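Local coordinates for vinylacetyl-CoA Delta-isomerase (Nitrosopumilus maritimus SCM1, PDB 6VJR), which probably dehydrates 4-hydroxybutyryl-CoA and isomerises vinylacetyl-CoA, using FAD and a [4Fe-4S] cluster, at residues S109-T114 against M350-Y355; T123-R128 against F270-Y275; K176-S181 against I264-V269. All coordinates share one frame; numbering follows the deposited sequence.

How the contacts relate
Taken in chain order, the first halves of contacts 1, 2 and 3 are followed by the second halves of 3, 2 and 1, so contact 1 encloses contact 2, which encloses contact 3. The centres of contacts 1 and 2 lie about 13 Å apart. Contact 3 has its centre about 11 Å from that of contact 2 and about 22 Å from that of contact 1. A probable hydrogen bond between Thr-114 and His-126 links the first two, and one from Arg-128 to Val-269 O the last two. Contact 1 seats the turn at 350-353 on helix 101-121, contact 2 joins the next helix, 125-139, to a four-stranded sheet, and contact 3 pairs strands of a second sheet.

Contact 1 (S109-T114 against M350-Y355); sequences SLHSTT and MKSGVY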
# COMPACT_ATOMS: atom_id res chain seq x y z
N SER A 109 -21.62 -22.69 15.13
CA SER A 109 -21.52 -23.43 13.88
C SER A 109 -22.05 -24.86 14.01
O SER A 109 -22.71 -25.40 13.10
CB SER A 109 -20.09 -23.36 13.35
OG SER A 109 -19.13 -24.00 14.19
N LEU A 110 -21.77 -25.51 15.14
CA LEU A 110 -22.30 -26.85 15.38
C LEU A 110 -23.81 -26.87 15.51
O LEU A 110 -24.42 -27.86 15.11
CB LEU A 110 -21.66 -27.46 16.60
CG LEU A 110 -20.25 -27.97 16.39
CD1 LEU A 110 -19.58 -28.19 17.73
CD2 LEU A 110 -20.24 -29.25 15.54
N HIS A 111 -24.40 -25.80 16.02
CA HIS A 111 -25.84 -25.81 16.22
C HIS A 111 -26.56 -26.02 14.88
O HIS A 111 -27.41 -26.90 14.75
CB HIS A 111 -26.27 -24.51 16.89
CG HIS A 111 -27.69 -24.48 17.31
ND1 HIS A 111 -28.70 -24.22 16.41
CD2 HIS A 111 -28.28 -24.67 18.51
CE1 HIS A 111 -29.87 -24.23 17.08
NE2 HIS A 111 -29.64 -24.50 18.35
N SER A 112 -26.16 -25.26 13.85
CA SER A 112 -26.78 -25.39 12.54
C SER A 112 -26.32 -26.66 11.81
O SER A 112 -27.12 -27.29 11.13
CB SER A 112 -26.57 -24.17 11.68
OG SER A 112 -25.21 -23.98 11.33
N THR A 113 -25.04 -27.02 11.92
CA THR A 113 -24.51 -28.13 11.15
C THR A 113 -25.12 -29.45 11.65
O THR A 113 -25.53 -30.28 10.84
CB THR A 113 -22.99 -28.15 11.23
OG1 THR A 113 -22.46 -26.92 10.76
CG2 THR A 113 -22.46 -29.29 10.37
N THR A 114 -25.18 -29.68 12.97
CA THR A 114 -25.74 -30.92 13.51
C THR A 114 -27.19 -31.11 13.05
O THR A 114 -27.61 -32.23 12.77
CB THR A 114 -25.64 -30.98 15.03
OG1 THR A 114 -26.23 -29.81 15.59
CG2 THR A 114 -24.21 -31.20 15.50
N MET A 350 -30.57 -19.58 10.13
CA MET A 350 -30.38 -20.93 9.63
C MET A 350 -31.55 -21.84 9.95
O MET A 350 -32.38 -21.52 10.80
CB MET A 350 -29.08 -21.50 10.20
CG MET A 350 -27.92 -20.59 9.93
SD MET A 350 -27.56 -20.30 8.18
CE MET A 350 -26.86 -21.91 7.86
N LYS A 351 -31.58 -23.02 9.32
CA LYS A 351 -32.68 -23.95 9.57
C LYS A 351 -32.87 -24.27 11.06
O LYS A 351 -34.01 -24.48 11.49
CB LYS A 351 -32.48 -25.22 8.76
CG LYS A 351 -32.60 -25.06 7.24
CD LYS A 351 -32.36 -26.40 6.57
CE LYS A 351 -32.32 -26.33 5.10
NZ LYS A 351 -32.06 -27.68 4.58
N SER A 352 -31.77 -24.42 11.82
CA SER A 352 -31.85 -24.77 13.24
C SER A 352 -32.37 -23.65 14.15
O SER A 352 -32.65 -23.90 15.32
CB SER A 352 -30.49 -25.20 13.73
OG SER A 352 -29.58 -24.11 13.75
N GLY A 353 -32.38 -22.41 13.65
CA GLY A 353 -32.80 -21.24 14.40
C GLY A 353 -31.67 -20.28 14.73
O GLY A 353 -31.94 -19.11 15.04
N VAL A 354 -30.42 -20.78 14.73
CA VAL A 354 -29.27 -19.92 14.97
C VAL A 354 -29.11 -18.94 13.79
O VAL A 354 -29.40 -19.28 12.66
CB VAL A 354 -27.97 -20.71 15.22
CG1 VAL A 354 -27.52 -21.49 13.99
CG2 VAL A 354 -26.84 -19.86 15.73
N TYR A 355 -28.62 -17.74 14.08
CA TYR A 355 -28.24 -16.76 13.07
C TYR A 355 -26.76 -16.94 12.70
O TYR A 355 -25.91 -17.16 13.58
CB TYR A 355 -28.52 -15.32 13.53
CG TYR A 355 -29.95 -14.90 13.26
CD1 TYR A 355 -31.02 -15.57 13.85
CD2 TYR A 355 -30.24 -13.87 12.37
CE1 TYR A 355 -32.32 -15.23 13.53
CE2 TYR A 355 -31.53 -13.53 12.05
CZ TYR A 355 -32.58 -14.22 12.63
OH TYR A 355 -33.87 -13.90 12.35
O HOH W 1 -29.33 -25.53 10.28
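The carbonyl oxygen Ser-109 O is gripped twice by one residue a turn further along helix 101-121: Thr-113 N bonds to it at 3.1 Å and Thr-113 OG1 at 2.8 Å, the hydroxyl coming in above the carbonyl plane. Leu-110 O is held in the same double way by the amide and hydroxyl of Thr-114. Against this helix sits a type I beta turn, Met-350 to Gly-353, with the backbone pattern of a G1 bulge: Gly-353 N bonds back to Met-350 O and Met-350 N to Val-354 O. Gly-353 has a positive phi of 111°, where a side chain would press on the preceding carbonyl. One direct side-chain bond joins turn and helix. His-111, its CG anti to the backbone N (chi1 -173°), presents the ring edge to the turn, and ND1 lies 2.8 Å from Ser-352 OG, in a moderately bent bond whose donor could be either atom. That hydroxyl also sits 3.3 Å from Ser-112 CA, so it is tucked against the helix backbone. An alanine in place of His-111 lacks the ring, with its ND1 partner for Ser-352 OG and its edge-to-face meeting with His-126, and would probably loosen the seat of the turn. Beside the ring, Ser-112 supplies a small apolar patch: its CB is 3.7 Å from Val-354 CG1 and 4.0 Å from Met-350 CB. Its hydroxyl faces a different job, bonding to Arg-284 of helix 278-292, the helix that Met-350 and Val-354 also touch. A water completes the join, giving a proton to Ser-112 O at 3.0 Å and accepting one from Ser-352 N at 3.1 Å.

Contact 2 (T123-R128 against F270-Y275); sequences TDYHKR and FMHGEY
The Tyr-125 ring carries Met-271 CA over one face, 4.1 Å from the ring centroid and 14° off the normal, a CH-pi contact made by backbone rather than side chain. At the ring's edge, in its plane, lies Glu-274 OE2. The Phe-270 ring approaches helix 125-139 obliquely, its CE1 3.9 Å from Arg-128 C, and it stands edge-to-face with Phe-129 one residue further on. These rings join the start of that helix to strand 269-272, the outermost strand, within this chain, of a four-stranded sheet, at a classic beta bulge in which Phe-270 and Met-271 both face Val-214. Tyrosine and glutamate reach each other tip to tip: Tyr-125 OH donates to Glu-274 OE2 at 2.6 Å, with ring and carboxylate planes 72° apart. The other oxygen, OE1, takes the backbone His-272 N at 2.8 Å, and both oxygens use their syn lone pairs. With two donors on it, the carboxylate is likely to stay charged and to have its rotation fixed. The bend of Glu-274 at chi2 (87°) folds the head back over its own chain, where the residue centres an inverse gamma turn. The contact buries Phe-270 O, which has no polar partner in the model; it lies 3.4 Å from Tyr-125 CG. Arg-128 NH2 is bonded to Val-269 O, just before the corner.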
# COMPACT_ATOMS: atom_id res chain seq x y z
N THR A 123 -30.06 -39.07 12.23
CA THR A 123 -29.26 -39.18 13.44
C THR A 123 -29.78 -38.21 14.50
O THR A 123 -30.77 -37.51 14.28
CB THR A 123 -27.80 -38.94 13.05
OG1 THR A 123 -27.79 -37.83 12.16
CG2 THR A 123 -27.23 -40.11 12.25
N ASP A 124 -29.16 -38.19 15.68
CA ASP A 124 -29.61 -37.30 16.75
C ASP A 124 -28.44 -36.50 17.33
O ASP A 124 -28.42 -36.19 18.51
CB ASP A 124 -30.29 -38.03 17.89
CG ASP A 124 -29.45 -39.13 18.51
OD1 ASP A 124 -28.31 -39.28 18.06
OD2 ASP A 124 -29.96 -39.87 19.37
N TYR A 125 -27.53 -36.11 16.45
CA TYR A 125 -26.43 -35.23 16.82
C TYR A 125 -26.92 -33.90 17.38
O TYR A 125 -26.28 -33.34 18.28
CB TYR A 125 -25.47 -35.01 15.65
CG TYR A 125 -24.93 -36.30 15.06
CD1 TYR A 125 -24.15 -37.17 15.81
CD2 TYR A 125 -25.09 -36.59 13.71
CE1 TYR A 125 -23.65 -38.35 15.27
CE2 TYR A 125 -24.60 -37.77 13.17
CZ TYR A 125 -23.84 -38.64 13.94
OH TYR A 125 -23.39 -39.81 13.40
N HIS A 126 -27.96 -33.33 16.79
CA HIS A 126 -28.47 -32.05 17.24
C HIS A 126 -29.02 -32.17 18.67
O HIS A 126 -28.76 -31.29 19.49
CB HIS A 126 -29.50 -31.50 16.25
CG HIS A 126 -29.87 -30.10 16.49
ND1 HIS A 126 -28.95 -29.09 16.33
CD2 HIS A 126 -31.02 -29.52 16.88
CE1 HIS A 126 -29.53 -27.91 16.64
NE2 HIS A 126 -30.80 -28.16 16.98
N LYS A 127 -29.78 -33.24 18.97
CA LYS A 127 -30.31 -33.49 20.31
C LYS A 127 -29.18 -33.64 21.32
O LYS A 127 -29.18 -32.99 22.38
CB LYS A 127 -31.22 -34.73 20.34
CG LYS A 127 -32.52 -34.59 19.57
CD LYS A 127 -33.44 -35.81 19.53
CE LYS A 127 -34.26 -35.93 18.25
NZ LYS A 127 -33.45 -36.30 17.07
N ARG A 128 -28.15 -34.44 20.94
CA ARG A 128 -26.96 -34.57 21.76
C ARG A 128 -26.33 -33.21 21.99
O ARG A 128 -25.97 -32.86 23.13
CB ARG A 128 -25.98 -35.51 21.07
CG ARG A 128 -26.42 -36.96 21.02
CD ARG A 128 -25.37 -37.67 20.19
NE ARG A 128 -25.69 -39.08 20.03
CZ ARG A 128 -25.01 -39.93 19.28
NH1 ARG A 128 -25.39 -41.20 19.12
NH2 ARG A 128 -23.94 -39.53 18.70
N PHE A 270 -20.85 -35.58 18.04
CA PHE A 270 -21.73 -34.72 17.26
C PHE A 270 -21.59 -34.92 15.75
O PHE A 270 -22.26 -34.24 14.97
CB PHE A 270 -21.53 -33.26 17.67
CG PHE A 270 -21.55 -32.96 19.16
CD1 PHE A 270 -22.50 -33.55 19.99
CD2 PHE A 270 -20.61 -32.11 19.73
CE1 PHE A 270 -22.51 -33.30 21.34
CE2 PHE A 270 -20.64 -31.85 21.09
CZ PHE A 270 -21.59 -32.44 21.89
N MET A 271 -20.71 -35.83 15.32
CA MET A 271 -20.55 -36.24 13.93
C MET A 271 -19.76 -37.54 13.99
O MET A 271 -18.75 -37.61 14.69
CB MET A 271 -19.75 -35.21 13.11
CG MET A 271 -19.39 -35.66 11.65
SD MET A 271 -18.20 -34.61 10.83
CE MET A 271 -19.28 -33.22 10.49
N HIS A 272 -20.18 -38.51 13.20
CA HIS A 272 -19.56 -39.83 13.21
C HIS A 272 -19.66 -40.44 11.82
O HIS A 272 -20.55 -41.24 11.56
CB HIS A 272 -20.23 -40.71 14.28
CG HIS A 272 -19.73 -42.12 14.31
ND1 HIS A 272 -18.40 -42.46 14.23
CD2 HIS A 272 -20.38 -43.28 14.36
CE1 HIS A 272 -18.27 -43.78 14.29
NE2 HIS A 272 -19.45 -44.30 14.33
N GLY A 273 -18.77 -40.03 10.90
CA GLY A 273 -18.65 -40.63 9.59
C GLY A 273 -19.33 -39.88 8.44
O GLY A 273 -19.17 -40.29 7.28
N GLU A 274 -20.11 -38.83 8.72
CA GLU A 274 -20.82 -38.09 7.68
C GLU A 274 -19.89 -37.04 7.08
O GLU A 274 -20.01 -35.83 7.30
CB GLU A 274 -22.08 -37.47 8.28
CG GLU A 274 -23.03 -38.49 8.91
CD GLU A 274 -22.78 -38.85 10.36
OE1 GLU A 274 -21.89 -38.24 11.01
OE2 GLU A 274 -23.51 -39.78 10.84
N TYR A 275 -18.92 -37.55 6.32
CA TYR A 275 -17.81 -36.78 5.81
C TYR A 275 -18.23 -35.60 4.96
O TYR A 275 -17.50 -34.62 4.89
CB TYR A 275 -16.90 -37.72 5.00
CG TYR A 275 -17.57 -38.36 3.81
CD1 TYR A 275 -17.54 -37.74 2.57
CD2 TYR A 275 -18.21 -39.58 3.92
CE1 TYR A 275 -18.16 -38.30 1.47
CE2 TYR A 275 -18.81 -40.16 2.83
CZ TYR A 275 -18.80 -39.52 1.62
OH TYR A 275 -19.42 -40.15 0.60

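Contact 3 (K176-S181 against I264-V269); sequences KGVYVS and IPWDKV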
# COMPACT_ATOMS: atom_id res chain seq x y z
N LYS A 176 -20.18 -48.10 23.85
CA LYS A 176 -20.35 -46.93 24.69
C LYS A 176 -19.85 -45.64 24.00
O LYS A 176 -20.19 -44.52 24.40
CB LYS A 176 -19.55 -47.13 25.98
CG LYS A 176 -20.03 -48.24 26.93
CD LYS A 176 -21.44 -48.00 27.42
CE LYS A 176 -21.86 -48.89 28.54
NZ LYS A 176 -23.32 -48.91 28.61
N GLY A 177 -19.04 -45.77 22.94
CA GLY A 177 -18.51 -44.58 22.27
C GLY A 177 -17.36 -44.89 21.33
O GLY A 177 -17.20 -46.03 20.91
N VAL A 178 -16.62 -43.84 20.96
CA VAL A 178 -15.51 -43.92 20.03
C VAL A 178 -14.19 -43.64 20.76
O VAL A 178 -14.16 -43.02 21.84
CB VAL A 178 -15.70 -42.95 18.85
CG1 VAL A 178 -17.02 -43.17 18.13
CG2 VAL A 178 -15.62 -41.51 19.32
N TYR A 179 -13.09 -44.03 20.11
CA TYR A 179 -11.76 -43.75 20.60
C TYR A 179 -11.03 -43.03 19.48
O TYR A 179 -11.10 -43.47 18.33
CB TYR A 179 -11.01 -45.05 20.95
CG TYR A 179 -11.70 -45.80 22.08
CD1 TYR A 179 -12.78 -46.62 21.80
CD2 TYR A 179 -11.28 -45.70 23.40
CE1 TYR A 179 -13.43 -47.35 22.79
CE2 TYR A 179 -11.93 -46.40 24.41
CZ TYR A 179 -13.01 -47.22 24.10
OH TYR A 179 -13.66 -47.89 25.09
N VAL A 180 -10.42 -41.87 19.82
CA VAL A 180 -9.78 -41.05 18.80
C VAL A 180 -8.30 -40.91 19.11
O VAL A 180 -7.90 -40.90 20.27
CB VAL A 180 -10.40 -39.65 18.64
CG1 VAL A 180 -11.83 -39.69 18.16
CG2 VAL A 180 -10.30 -38.81 19.90
N SER A 181 -7.51 -40.79 18.04
CA SER A 181 -6.10 -40.49 18.11
C SER A 181 -5.76 -39.42 17.08
O SER A 181 -6.40 -39.31 16.03
CB SER A 181 -5.24 -41.74 17.89
OG SER A 181 -5.46 -42.70 18.91
N ILE A 264 -14.62 -41.01 23.76
CA ILE A 264 -15.72 -40.06 23.69
C ILE A 264 -17.02 -40.85 23.71
O ILE A 264 -17.28 -41.59 22.76
CB ILE A 264 -15.67 -39.17 22.44
CG1 ILE A 264 -14.26 -38.62 22.22
CG2 ILE A 264 -16.72 -38.07 22.55
CD1 ILE A 264 -14.11 -37.72 21.02
N PRO A 265 -17.86 -40.70 24.76
CA PRO A 265 -19.10 -41.44 24.81
C PRO A 265 -20.06 -40.91 23.75
O PRO A 265 -19.98 -39.77 23.34
CB PRO A 265 -19.60 -41.20 26.23
CG PRO A 265 -19.02 -39.87 26.61
CD PRO A 265 -17.68 -39.79 25.90
N TRP A 266 -21.02 -41.74 23.33
CA TRP A 266 -21.94 -41.35 22.28
C TRP A 266 -22.60 -40.00 22.54
O TRP A 266 -22.85 -39.25 21.61
CB TRP A 266 -22.99 -42.45 22.07
CG TRP A 266 -22.40 -43.69 21.49
CD1 TRP A 266 -22.50 -44.95 21.99
CD2 TRP A 266 -21.61 -43.80 20.28
NE1 TRP A 266 -21.84 -45.83 21.19
CE2 TRP A 266 -21.28 -45.17 20.14
CE3 TRP A 266 -21.17 -42.90 19.31
CZ2 TRP A 266 -20.53 -45.65 19.08
CZ3 TRP A 266 -20.44 -43.39 18.25
CH2 TRP A 266 -20.12 -44.74 18.14
N ASP A 267 -22.92 -39.70 23.80
CA ASP A 267 -23.67 -38.48 24.06
C ASP A 267 -22.85 -37.22 23.78
O ASP A 267 -23.40 -36.13 23.74
CB ASP A 267 -24.16 -38.38 25.49
CG ASP A 267 -23.08 -38.59 26.55
OD1 ASP A 267 -22.79 -39.75 26.88
OD2 ASP A 267 -22.53 -37.61 27.02
N LYS A 268 -21.54 -37.37 23.61
CA LYS A 268 -20.67 -36.23 23.34
C LYS A 268 -20.14 -36.28 21.91
O LYS A 268 -19.23 -35.53 21.57
CB LYS A 268 -19.52 -36.18 24.36
CG LYS A 268 -19.90 -36.01 25.82
CD LYS A 268 -20.44 -34.64 26.16
CE LYS A 268 -20.72 -34.42 27.61
NZ LYS A 268 -21.86 -35.20 28.02
N VAL A 269 -20.68 -37.19 21.08
CA VAL A 269 -20.28 -37.30 19.67
C VAL A 269 -21.32 -36.58 18.80
O VAL A 269 -22.50 -36.91 18.82
CB VAL A 269 -20.14 -38.78 19.26
CG1 VAL A 269 -20.01 -38.98 17.76
CG2 VAL A 269 -19.01 -39.47 19.99
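Gly-177 is the hollow of this contact and the Trp-266 indole is the lid: the glycine CA sits over the centre of one ring face, 3.6 Å from the centroid of the five-membered ring and 14° off its normal. A side chain at Gly-177 would run into Ile-264 O and Pro-265 CA, so the bare backbone lets the two strands close in. The next bump is Val-178, whose two methyls part to fill different places. CG1 meets the six-membered end of the indole, 3.4 Å from Trp-266 CZ3, the two side chains crossing at about a right angle. CG2 of Val-178 instead meets Ile-264 CB, 3.9 Å away, and Val-269 CG2, 4.0 Å away. Further along, Ile-264 extends its CD1 to within 4.1 Å of Val-180 CG2. These apolar groups lie against strand 213-218: Val-178, Val-180 and Val-269 touch Ile-213, and Ile-264 touches Ile-217. The frame is antiparallel pairing of strands 177-188 and 262-265 in a mixed beta-sheet. Val-178 and Ile-264 form the hydrogen-bonded pair, with Val-178 N to Ile-264 O at 3.0 Å and Ile-264 N to Val-178 O at 2.8 Å, the latter nearly along the C=O axis. Beyond the non-hydrogen-bonded pair Gly-177 and Pro-265 the second segment turns off as a 3-10 stretch, yet Trp-266 N still donates to Lys-176 O at 3.1 Å, on a lone pair in the carbonyl plane. Every hydrogen bond between the two segments is thus made by main-chain atoms, while the side chains contribute apolar and CH-pi contacts alone, which suggests that main-chain bonds fix the register while side-chain shape governs the fit.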